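Gluconate kinase (PDB 3LL3) binds ATP and D-xylulose and probably transfers phosphate to a sugar or sugar acid, as a carbohydrate kinase of the FGGY family. Local coordinates at residues A[39-42]-A[43-46]; A[107-110]-A[111-115]; A[158-161]-A[162-166]; A[170-173]-A[174-177]. All coordinates share one frame; numbering follows the deposited sequence.

Interaction 1 (A[39-42]-A[43-46]); sequences QTKV and GQAE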
loop_
_atom_site.group_PDB
_atom_site.type_symbol
_atom_site.label_atom_id
_atom_site.label_comp_id
_atom_site.label_asym_id
_atom_site.label_seq_id
_atom_site.Cartn_x
_atom_site.Cartn_y
_atom_site.Cartn_z
ATOM N N GLN A 39 19.554 25.619 0.600
ATOM C CA GLN A 39 18.163 25.370 0.249
ATOM C C GLN A 39 17.254 26.457 0.804
ATOM O O GLN A 39 16.470 26.196 1.713
ATOM C CB GLN A 39 17.701 24.024 0.807
ATOM C CG GLN A 39 18.541 22.833 0.372
ATOM C CD GLN A 39 17.875 21.500 0.676
ATOM O OE1 GLN A 39 17.562 21.195 1.832
ATOM N NE2 GLN A 39 17.658 20.693 -0.366
ATOM N N THR A 40 17.345 27.670 0.270
ATOM C CA THR A 40 16.453 28.730 0.730
ATOM C C THR A 40 15.005 28.316 0.459
ATOM O O THR A 40 14.195 28.201 1.383
ATOM C CB THR A 40 16.755 30.102 0.071
ATOM O OG1 THR A 40 16.128 30.182 -1.216
ATOM C CG2 THR A 40 18.264 30.335 -0.064
ATOM N N LYS A 41 14.697 28.068 -0.809
ATOM C CA LYS A 41 13.358 27.654 -1.209
ATOM C C LYS A 41 13.293 26.164 -1.536
ATOM O O LYS A 41 14.320 25.520 -1.759
ATOM C CB LYS A 41 12.910 28.461 -2.424
ATOM C CG LYS A 41 13.683 28.136 -3.692
ATOM C CD LYS A 41 13.354 29.131 -4.798
ATOM C CE LYS A 41 13.715 30.554 -4.368
ATOM N NZ LYS A 41 13.334 31.586 -5.378
ATOM N N VAL A 42 12.078 25.624 -1.567
ATOM C CA VAL A 42 11.858 24.225 -1.930
ATOM C C VAL A 42 12.368 23.938 -3.334
ATOM O O VAL A 42 12.096 24.694 -4.273
ATOM C CB VAL A 42 10.366 23.848 -1.862
ATOM C CG1 VAL A 42 10.035 23.212 -0.515
ATOM C CG2 VAL A 42 9.500 25.067 -2.129
ATOM N N GLY A 43 13.112 22.845 -3.471
ATOM C CA GLY A 43 13.689 22.471 -4.749
ATOM C C GLY A 43 15.071 23.066 -4.965
ATOM O O GLY A 43 15.815 22.635 -5.856
ATOM N N GLN A 44 15.424 24.058 -4.155
ATOM C CA GLN A 44 16.747 24.652 -4.267
ATOM C C GLN A 44 17.819 23.758 -3.649
ATOM O O GLN A 44 17.625 23.173 -2.580
ATOM C CB GLN A 44 16.804 26.055 -3.662
ATOM C CG GLN A 44 18.024 26.833 -4.157
ATOM C CD GLN A 44 18.246 28.152 -3.443
ATOM O OE1 GLN A 44 17.592 28.458 -2.447
ATOM N NE2 GLN A 44 19.186 28.937 -3.947
ATOM N N ALA A 45 18.952 23.660 -4.333
ATOM C CA ALA A 45 20.039 22.804 -3.890
ATOM C C ALA A 45 21.360 23.291 -4.470
ATOM O O ALA A 45 21.790 22.829 -5.530
ATOM C CB ALA A 45 19.764 21.359 -4.295
ATOM N N GLU A 46 21.985 24.241 -3.779
ATOM C CA GLU A 46 23.218 24.871 -4.246
ATOM C C GLU A 46 24.300 24.715 -3.192
ATOM O O GLU A 46 24.010 24.483 -2.017
ATOM C CB GLU A 46 23.006 26.367 -4.507
ATOM C CG GLU A 46 21.922 26.698 -5.521
ATOM C CD GLU A 46 21.770 28.201 -5.745
ATOM O OE1 GLU A 46 22.474 28.988 -5.078
ATOM O OE2 GLU A 46 20.949 28.594 -6.593
#
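K41 and Q44 bracket a type II beta turn, evidenced by the 3.0 Å hydrogen bond from Q44 N to K41 O and by the positive phi of G43 (90°), where a beta carbon would be jammed against the carbonyl oxygen of V42. Q44 CG stands anti to the backbone N (chi1 -162°), and the extended chain carries OE1 across to T40 and K41, just before and at the first residue of the turn. There OE1 receives T40 OG1 at 2.6 Å, with the hydroxyl tilted 24° from the carbonyl plane. The backbone N of T40 adds a weak bond to OE1 at 2.8 Å, and K41 N another at 3.3 Å, so three donors converge on one oxygen. The other amide branch, Q44 NE2, donates at 3.2 Å to E46 OE2 from above the carboxylate plane. Replacing Q44 by an alanine would probably leave the T40 hydroxyl and E46 OE2 without these mates and the T40-K41 backbone less firmly held. The turn belongs to the surface loop between strands 27-34 and 46-47 and is tied to the loop between strand 96-97 and helix 105-114, where A45 N bonds D101 OD1 and G43 pairs through its backbone with N102.

Interaction 2 (A[107-110]-A[111-115]); sequences IVQD and AKNRG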
loop_
_atom_site.group_PDB
_atom_site.type_symbol
_atom_site.label_atom_id
_atom_site.label_comp_id
_atom_site.label_asym_id
_atom_site.label_seq_id
_atom_site.Cartn_x
_atom_site.Cartn_y
_atom_site.Cartn_z
ATOM N N ILE A 107 10.775 23.418 -17.198
ATOM C CA ILE A 107 11.468 23.436 -18.479
ATOM C C ILE A 107 11.472 22.038 -19.058
ATOM O O ILE A 107 11.260 21.846 -20.254
ATOM C CB ILE A 107 12.937 23.904 -18.340
ATOM C CG1 ILE A 107 13.025 25.378 -17.907
ATOM C CG2 ILE A 107 13.700 23.644 -19.633
ATOM C CD1 ILE A 107 12.415 26.355 -18.886
ATOM N N VAL A 108 11.722 21.055 -18.194
ATOM C CA VAL A 108 11.822 19.667 -18.632
ATOM C C VAL A 108 10.471 19.158 -19.085
ATOM O O VAL A 108 10.345 18.536 -20.142
ATOM C CB VAL A 108 12.372 18.762 -17.513
ATOM C CG1 VAL A 108 12.217 17.297 -17.893
ATOM C CG2 VAL A 108 13.834 19.119 -17.215
ATOM N N GLN A 109 9.452 19.426 -18.278
ATOM C CA GLN A 109 8.106 18.995 -18.630
ATOM C C GLN A 109 7.690 19.551 -20.002
ATOM O O GLN A 109 7.204 18.799 -20.842
ATOM C CB GLN A 109 7.106 19.368 -17.530
ATOM C CG GLN A 109 5.697 18.860 -17.785
ATOM C CD GLN A 109 5.640 17.355 -17.950
ATOM O OE1 GLN A 109 5.148 16.848 -18.967
ATOM N NE2 GLN A 109 6.156 16.624 -16.955
ATOM N N ASP A 110 7.902 20.846 -20.242
ATOM C CA ASP A 110 7.580 21.430 -21.551
ATOM C C ASP A 110 8.406 20.786 -22.671
ATOM O O ASP A 110 7.875 20.428 -23.720
ATOM C CB ASP A 110 7.803 22.950 -21.565
ATOM C CG ASP A 110 6.943 23.680 -20.545
ATOM O OD1 ASP A 110 5.886 23.144 -20.148
ATOM O OD2 ASP A 110 7.322 24.803 -20.144
ATOM N N ALA A 111 9.711 20.652 -22.451
ATOM C CA ALA A 111 10.557 19.959 -23.415
ATOM C C ALA A 111 9.992 18.575 -23.744
ATOM O O ALA A 111 9.994 18.133 -24.888
ATOM C CB ALA A 111 11.974 19.843 -22.871
ATOM N N LYS A 112 9.519 17.893 -22.710
ATOM C CA LYS A 112 8.986 16.554 -22.840
ATOM C C LYS A 112 7.703 16.582 -23.693
ATOM O O LYS A 112 7.489 15.712 -24.546
ATOM C CB LYS A 112 8.742 15.979 -21.434
ATOM C CG LYS A 112 8.642 14.481 -21.340
ATOM C CD LYS A 112 8.440 14.049 -19.881
ATOM C CE LYS A 112 7.908 12.624 -19.781
ATOM N NZ LYS A 112 7.424 12.285 -18.402
ATOM N N ASN A 113 6.873 17.605 -23.493
ATOM C CA ASN A 113 5.637 17.728 -24.265
ATOM C C ASN A 113 5.878 18.026 -25.753
ATOM O O ASN A 113 5.127 17.578 -26.616
ATOM C CB ASN A 113 4.708 18.782 -23.649
ATOM C CG ASN A 113 4.300 18.443 -22.222
ATOM O OD1 ASN A 113 4.267 17.278 -21.832
ATOM N ND2 ASN A 113 3.993 19.472 -21.433
ATOM N N ARG A 114 6.940 18.760 -26.059
ATOM C CA ARG A 114 7.198 19.137 -27.447
ATOM C C ARG A 114 8.094 18.144 -28.191
ATOM O O ARG A 114 8.313 18.287 -29.394
ATOM C CB ARG A 114 7.810 20.537 -27.503
ATOM C CG ARG A 114 6.982 21.612 -26.792
ATOM C CD ARG A 114 7.892 22.730 -26.288
ATOM N NE ARG A 114 9.073 22.850 -27.145
ATOM C CZ ARG A 114 10.312 23.041 -26.697
ATOM N NH1 ARG A 114 11.322 23.133 -27.554
ATOM N NH2 ARG A 114 10.543 23.130 -25.390
ATOM N N GLY A 115 8.615 17.146 -27.478
ATOM C CA GLY A 115 9.514 16.175 -28.084
ATOM C C GLY A 115 10.975 16.598 -28.065
ATOM O O GLY A 115 11.819 15.929 -28.664
#
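R114 lies back along the last turn of its helix, over the carbonyl oxygen of D110, and its aliphatic stem can be traced atom by atom. CB stands 3.8 Å from D110 O. One bond further, CG closes to 3.4 Å from the same D110 O, and CD keeps that separation, so the methylenes pass alongside the oxygen instead of leading away from it. A bend at the third torsion (chi3 29°) then turns the guanidinium, which meets D110 O obliquely, with NH2 4.1 Å from D110 O. That distance is too long for a bond, and the charged ends do not pair either: NH2 of R114 lies 6.4 Å from OD2 of D110. What holds D110 O is the backbone, R114 N donating to it at 3.0 Å almost along the C=O axis. The same i to i+4 pattern holds for the residues just before, with A111 N bonded to I107 O at 2.9 Å and K112 N to V108 O at 2.8 Å. On the inner side of the helix I107 and V108 pack on Y135 of helix 133-143, while A111 touches F116 and A117 of helix 116-124. At G115 the backbone leaves the helical region with a positive phi of 87°, the signature of an alpha helix ended by a glycine, after which the chain enters helix 116-124.

Interaction 3 (A[158-161]-A[162-166]); sequences KEYI and IFRLT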
loop_
_atom_site.group_PDB
_atom_site.type_symbol
_atom_site.label_atom_id
_atom_site.label_comp_id
_atom_site.label_asym_id
_atom_site.label_seq_id
_atom_site.Cartn_x
_atom_site.Cartn_y
_atom_site.Cartn_z
ATOM N N LYS A 158 34.101 20.333 -10.533
ATOM C CA LYS A 158 35.437 19.793 -10.745
ATOM C C LYS A 158 36.293 20.768 -11.578
ATOM O O LYS A 158 37.449 21.011 -11.241
ATOM C CB LYS A 158 35.449 18.373 -11.328
ATOM C CG LYS A 158 36.880 17.862 -11.620
ATOM C CD LYS A 158 36.950 16.319 -11.776
ATOM C CE LYS A 158 36.429 15.851 -13.143
ATOM N NZ LYS A 158 37.442 16.081 -14.233
ATOM N N GLU A 159 35.721 21.319 -12.648
ATOM C CA GLU A 159 36.402 22.320 -13.478
ATOM C C GLU A 159 36.796 23.546 -12.646
ATOM O O GLU A 159 37.901 24.059 -12.765
ATOM C CB GLU A 159 35.510 22.769 -14.639
ATOM C CG GLU A 159 35.248 21.701 -15.686
ATOM C CD GLU A 159 34.336 20.627 -15.148
ATOM O OE1 GLU A 159 33.258 21.003 -14.624
ATOM O OE2 GLU A 159 34.711 19.425 -15.215
ATOM N N TYR A 160 35.876 24.000 -11.807
ATOM C CA TYR A 160 36.129 25.132 -10.940
ATOM C C TYR A 160 37.370 24.919 -10.089
ATOM O O TYR A 160 38.275 25.766 -10.080
ATOM C CB TYR A 160 34.935 25.399 -10.022
ATOM C CG TYR A 160 35.220 26.553 -9.074
ATOM C CD1 TYR A 160 35.309 27.850 -9.545
ATOM C CD2 TYR A 160 35.425 26.336 -7.716
ATOM C CE1 TYR A 160 35.588 28.905 -8.693
ATOM C CE2 TYR A 160 35.700 27.389 -6.852
ATOM C CZ TYR A 160 35.780 28.669 -7.346
ATOM O OH TYR A 160 36.051 29.715 -6.484
ATOM N N ILE A 161 37.392 23.788 -9.363
ATOM C CA ILE A 161 38.514 23.445 -8.501
ATOM C C ILE A 161 39.807 23.429 -9.291
ATOM O O ILE A 161 40.780 24.087 -8.918
ATOM C CB ILE A 161 38.314 22.082 -7.795
ATOM C CG1 ILE A 161 37.124 22.159 -6.838
ATOM C CG2 ILE A 161 39.569 21.682 -7.045
ATOM C CD1 ILE A 161 36.543 20.800 -6.438
ATOM N N ILE A 162 39.827 22.684 -10.384
ATOM C CA ILE A 162 41.049 22.591 -11.158
ATOM C C ILE A 162 41.459 23.964 -11.712
ATOM O O ILE A 162 42.643 24.253 -11.867
ATOM C CB ILE A 162 40.916 21.541 -12.254
ATOM C CG1 ILE A 162 40.824 20.158 -11.584
ATOM C CG2 ILE A 162 42.100 21.605 -13.225
ATOM C CD1 ILE A 162 40.508 19.028 -12.512
ATOM N N PHE A 163 40.475 24.811 -11.981
ATOM C CA PHE A 163 40.765 26.128 -12.526
ATOM C C PHE A 163 41.459 26.963 -11.461
ATOM O O PHE A 163 42.447 27.647 -11.737
ATOM C CB PHE A 163 39.487 26.817 -12.990
ATOM C CG PHE A 163 39.694 28.235 -13.439
ATOM C CD1 PHE A 163 40.538 28.522 -14.500
ATOM C CD2 PHE A 163 39.040 29.280 -12.803
ATOM C CE1 PHE A 163 40.731 29.835 -14.926
ATOM C CE2 PHE A 163 39.224 30.608 -13.229
ATOM C CZ PHE A 163 40.070 30.878 -14.286
ATOM N N ARG A 164 40.951 26.890 -10.236
ATOM C CA ARG A 164 41.552 27.646 -9.157
ATOM C C ARG A 164 43.001 27.209 -8.987
ATOM O O ARG A 164 43.873 28.044 -8.763
ATOM C CB ARG A 164 40.768 27.478 -7.857
ATOM C CG ARG A 164 39.409 28.180 -7.846
ATOM C CD ARG A 164 39.538 29.698 -7.676
ATOM N NE ARG A 164 40.253 30.055 -6.456
ATOM C CZ ARG A 164 39.699 30.142 -5.248
ATOM N NH1 ARG A 164 38.407 29.909 -5.084
ATOM N NH2 ARG A 164 40.449 30.452 -4.195
ATOM N N LEU A 165 43.265 25.909 -9.126
ATOM C CA LEU A 165 44.618 25.385 -8.902
ATOM C C LEU A 165 45.640 25.667 -10.018
ATOM O O LEU A 165 46.830 25.850 -9.735
ATOM C CB LEU A 165 44.582 23.879 -8.595
ATOM C CG LEU A 165 43.950 23.490 -7.263
ATOM C CD1 LEU A 165 43.766 21.964 -7.189
ATOM C CD2 LEU A 165 44.789 23.982 -6.095
ATOM N N THR A 166 45.187 25.682 -11.274
ATOM C CA THR A 166 46.102 25.713 -12.411
ATOM C C THR A 166 45.838 26.849 -13.383
ATOM O O THR A 166 46.617 27.047 -14.309
ATOM C CB THR A 166 45.997 24.431 -13.257
ATOM O OG1 THR A 166 44.707 24.385 -13.890
ATOM C CG2 THR A 166 46.221 23.180 -12.402
#
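Y160 carries R164 over one face of its ring: R164 CG sits 4.0 Å from the ring centroid and 21° off the normal, a CH-pi contact displaced toward the rim. The two side chains run side by side in the same direction, one helical turn apart. Bends at the second and third torsions of R164 (chi2 -75°) curl its chain round the end of the ring, which lets NH1 donate a hydrogen bond to Y160 OH at 2.7 Å, bent to 142°. The hydroxyl oxygen lies near the guanidinium plane, at its edge, and the ring and guanidinium planes stand steeply against each other. The arginine is therefore gripped both along its stem and at its head, while its other terminal nitrogen, NH2, is hydrogen-bonded to Y221 OH.

Aliphatic contacts line the other sides of the helix: the K158 methylene CG lies beside I162 CD1 at 3.9 Å, and I161 CG2 meets L165 CD1 at 4.2 Å. At the end of the helix I162 O accepts twice from T166, from OG1 at 2.9 Å and from N at 3.0 Å; these donors come from opposite faces of the carbonyl plane, so the threonine hydroxyl supplements the backbone bond. Helix 157-166 packs against several parts of the fold: I161 and L165 pack on W76 of strand 70-78, I162 meets L235 and L165 meets I233 of strand 232-238, and Y160 and R164 turn to helix 49-65 through P49, K50 and F53.

Interaction 4 (A[170-173]-A[174-177]); sequences VTDT and TMAA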
loop_
_atom_site.group_PDB
_atom_site.type_symbol
_atom_site.label_atom_id
_atom_site.label_comp_id
_atom_site.label_asym_id
_atom_site.label_seq_id
_atom_site.Cartn_x
_atom_site.Cartn_y
_atom_site.Cartn_z
ATOM N N VAL A 170 39.382 22.856 -18.000
ATOM C CA VAL A 170 39.294 21.615 -18.745
ATOM C C VAL A 170 38.319 20.661 -18.058
ATOM O O VAL A 170 38.298 20.572 -16.827
ATOM C CB VAL A 170 40.658 20.933 -18.817
ATOM C CG1 VAL A 170 40.567 19.652 -19.627
ATOM C CG2 VAL A 170 41.702 21.890 -19.423
ATOM N N THR A 171 37.502 19.979 -18.847
ATOM C CA THR A 171 36.645 18.911 -18.316
ATOM C C THR A 171 37.014 17.575 -18.972
ATOM O O THR A 171 37.603 17.557 -20.060
ATOM C CB THR A 171 35.142 19.234 -18.507
ATOM O OG1 THR A 171 34.350 18.316 -17.743
ATOM C CG2 THR A 171 34.735 19.162 -19.981
ATOM N N ASP A 172 36.706 16.453 -18.327
ATOM C CA ASP A 172 36.980 15.177 -18.965
ATOM C C ASP A 172 35.708 14.709 -19.652
ATOM O O ASP A 172 34.620 15.187 -19.351
ATOM C CB ASP A 172 37.433 14.115 -17.955
ATOM C CG ASP A 172 36.303 13.687 -17.030
ATOM O OD1 ASP A 172 35.753 12.575 -17.208
ATOM O OD2 ASP A 172 35.957 14.479 -16.125
ATOM N N THR A 173 35.860 13.774 -20.574
ATOM C CA THR A 173 34.745 13.211 -21.310
ATOM C C THR A 173 33.593 12.736 -20.394
ATOM O O THR A 173 32.445 12.975 -20.704
ATOM C CB THR A 173 35.209 12.022 -22.162
ATOM O OG1 THR A 173 36.297 12.427 -23.012
ATOM C CG2 THR A 173 34.074 11.496 -22.996
ATOM N N THR A 174 33.895 12.049 -19.285
ATOM C CA THR A 174 32.814 11.467 -18.464
ATOM C C THR A 174 32.012 12.561 -17.773
ATOM O O THR A 174 30.835 12.383 -17.451
ATOM C CB THR A 174 33.332 10.484 -17.367
ATOM O OG1 THR A 174 33.858 11.237 -16.271
ATOM C CG2 THR A 174 34.400 9.557 -17.909
HETATM N N MSE A 175 32.652 13.700 -17.539
HETATM C CA MSE A 175 31.971 14.815 -16.892
HETATM C C MSE A 175 31.160 15.626 -17.923
HETATM O O MSE A 175 30.071 16.098 -17.626
HETATM C CB MSE A 175 32.973 15.700 -16.150
HETATM C CG MSE A 175 32.327 16.742 -15.275
HETATM SE SE MSE A 175 31.277 16.036 -13.780
HETATM C CE MSE A 175 32.724 15.118 -12.811
ATOM N N ALA A 176 31.701 15.777 -19.127
ATOM C CA ALA A 176 30.962 16.393 -20.225
ATOM C C ALA A 176 29.713 15.539 -20.501
ATOM O O ALA A 176 28.656 16.058 -20.879
ATOM C CB ALA A 176 31.840 16.487 -21.464
ATOM N N ALA A 177 29.849 14.226 -20.269
ATOM C CA ALA A 177 28.757 13.287 -20.463
ATOM C C ALA A 177 27.572 13.563 -19.537
ATOM O O ALA A 177 26.455 13.164 -19.848
ATOM C CB ALA A 177 29.249 11.823 -20.322
#
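D172 and T174 are joined chiefly by hydrogen bonds to the aspartate oxygen OD1. T174 OG1 donates to D172 OD1 at 2.5 Å, on the syn lone pair, and T174 N adds a weak bond to that oxygen at 2.8 Å. M175 N also reaches D172 OD1 weakly, at 3.3 Å. The D172 side chain achieves this because CG lies between its backbone N and carbonyl carbon (chi1 69°). T174 OG1 is also hydrogen-bonded to S238 N, at the end of strand 232-238. Backbone bonds start the helix, with A176 N on D172 O at 3.0 Å and A177 N on T173 O at 2.9 Å.

Among charges, D172 OD2 forms a salt bridge with K158 NZ, which also bonds L235 O. A leucine in place of D172 would probably leave the first helical N-H groups uncapped and K158 without its counter-charge.

Packing completes the contact: M175 CB, of a selenomethionine, lies 3.2 Å from D172 OD2 and 3.4 Å from T171 OG1, a hydroxyl whose polar partner is E159 OE2. An aspartate at the N-cap, accepting from N-H groups of the first turn, weakly here, is a classical helix cap, joining strand 170-172 to helix 173-176.

From the N terminus, interaction 1 comes first, closing a tight turn in the loop that leads to strand 46-47. Interaction 2 follows within helix 105-114 and interaction 3 within helix 157-166; interaction 4 turns strand 170-172 into helix 173-176. All are local and in series, so none encloses or crosses another. Interaction 1 touches neither 2 nor 3, with nearest atoms about 12 Å away in both cases. Interactions 3 and 4 touch, their centres about 13 Å apart: E159 OE2 lies 2.8 Å from T171 OG1, a probable hydrogen bond, and E159 CG packs on V170 O. Helix 157-166 is thereby tied to the strand that follows it in the chain.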